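Local atomic coordinates of BRIC1 (Synthetic construct, PDB entry 6FF6), a protein that is a computationally designed repeat protein with a novel, corrugated, all-helical architecture and no known natural function. Residues M86-F89 with A90-G93. Numbering follows the deposited sequence.
Sequences MLDF and ARRG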
loop_
_atom_site.group_PDB
_atom_site.type_symbol
_atom_site.label_atom_id
_atom_site.label_comp_id
_atom_site.label_asym_id
_atom_site.label_seq_id
_atom_site.Cartn_x
_atom_site.Cartn_y
_atom_site.Cartn_z
ATOM N N MET A 86 9.190 7.378 24.441
ATOM C CA MET A 86 9.786 6.693 25.589
ATOM C C MET A 86 11.232 7.169 25.813
ATOM O O MET A 86 11.607 7.471 26.940
ATOM C CB MET A 86 9.776 5.183 25.352
ATOM C CG MET A 86 8.421 4.602 25.068
ATOM S SD MET A 86 7.695 3.784 26.471
ATOM C CE MET A 86 8.677 2.253 26.492
ATOM N N LEU A 87 12.021 7.255 24.717
ATOM C CA LEU A 87 13.408 7.698 24.690
ATOM C C LEU A 87 13.519 9.126 25.089
ATOM O O LEU A 87 14.512 9.476 25.710
ATOM C CB LEU A 87 14.020 7.575 23.302
ATOM C CG LEU A 87 14.323 6.192 22.819
ATOM C CD1 LEU A 87 14.548 6.190 21.303
ATOM C CD2 LEU A 87 15.457 5.584 23.605
ATOM N N ASP A 88 12.551 9.978 24.687
ATOM C CA ASP A 88 12.574 11.392 25.034
ATOM C C ASP A 88 12.426 11.532 26.542
ATOM O O ASP A 88 13.120 12.358 27.126
ATOM C CB ASP A 88 11.494 12.179 24.281
ATOM C CG ASP A 88 12.002 13.239 23.301
ATOM O OD1 ASP A 88 13.097 13.815 23.551
ATOM O OD2 ASP A 88 11.295 13.509 22.296
ATOM N N PHE A 89 11.593 10.674 27.183
ATOM C CA PHE A 89 11.471 10.675 28.643
ATOM C C PHE A 89 12.782 10.139 29.255
ATOM O O PHE A 89 13.269 10.668 30.249
ATOM C CB PHE A 89 10.308 9.791 29.141
ATOM C CG PHE A 89 8.934 9.912 28.526
ATOM C CD1 PHE A 89 8.370 11.162 28.269
ATOM C CD2 PHE A 89 8.171 8.774 28.258
ATOM C CE1 PHE A 89 7.099 11.264 27.683
ATOM C CE2 PHE A 89 6.896 8.876 27.676
ATOM C CZ PHE A 89 6.367 10.120 27.402
ATOM N N ALA A 90 13.343 9.078 28.666
ATOM C CA ALA A 90 14.552 8.467 29.188
ATOM C C ALA A 90 15.737 9.419 29.153
ATOM O O ALA A 90 16.372 9.619 30.195
ATOM C CB ALA A 90 14.866 7.188 28.438
ATOM N N ARG A 91 16.005 10.042 27.986
ATOM C CA ARG A 91 17.139 10.944 27.802
ATOM C C ARG A 91 16.973 12.246 28.561
ATOM O O ARG A 91 17.974 12.834 28.969
ATOM C CB ARG A 91 17.466 11.174 26.312
ATOM C CG ARG A 91 16.523 12.110 25.565
ATOM C CD ARG A 91 16.832 12.134 24.089
ATOM N NE ARG A 91 16.037 13.142 23.387
ATOM C CZ ARG A 91 16.549 14.207 22.778
ATOM N NH1 ARG A 91 15.757 15.065 22.153
ATOM N NH2 ARG A 91 17.856 14.430 22.804
ATOM N N ARG A 92 15.729 12.687 28.769
ATOM C CA ARG A 92 15.507 13.922 29.510
ATOM C C ARG A 92 15.458 13.660 31.012
ATOM O O ARG A 92 15.790 14.554 31.794
ATOM C CB ARG A 92 14.292 14.696 28.982
ATOM C CG ARG A 92 14.548 15.273 27.590
ATOM C CD ARG A 92 13.294 15.734 26.907
ATOM N NE ARG A 92 13.575 16.196 25.548
ATOM C CZ ARG A 92 13.884 17.449 25.225
ATOM N NH1 ARG A 92 13.980 18.385 26.168
ATOM N NH2 ARG A 92 14.103 17.778 23.958
ATOM N N GLY A 93 15.126 12.427 31.397
ATOM C CA GLY A 93 15.092 12.024 32.798
ATOM C C GLY A 93 13.712 11.938 33.411
ATOM O O GLY A 93 13.588 11.784 34.630
#
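Asp88 reaches forward along its helix to two arginines, Arg91 and Arg92, three and four residues on, and a single oxygen, OD1, serves both. Arg91 comes side-on: its NE lies 3.0 Å from Asp88 OD1 and approaches from above the carboxylate plane, while its NH1 meets the same oxygen on the syn side at a longer 3.3 Å. The two flat groups are 31° apart. Arg92 lies alongside the aspartate as well, extended from CG to NE, with Asp88 OD1 in its guanidinium plane and 3.1 Å from NE; this is the straightest of the three bonds, at 166°. Two guanidinium groups thus share one carboxylate oxygen, which takes three N-H donors. This i to i+3 and i+4 salt-bridge network occupies the C-terminal turn of helix 74-92, in a region matching the Hpt family of helical bundles. CG of Arg91 sits between the backbone N and the carbonyl carbon (chi1 76°), 3.3 Å from Leu87 O, and the guanidinium lies by helix 51-71, where NH2 bonds to Asn55 and the group makes a cation-pi contact with Phe58. A lysine in its place, with one ammonium, would probably be unable to serve Asp88 and Asn55 at once. Small Ala90 fits against Leu54 and Phe105; Phe89 instead packs on Ala156 of the second subunit. Gly93, first past the helix, has a positive phi that suits glycine; its N bonds to Phe89 O at 2.8 Å.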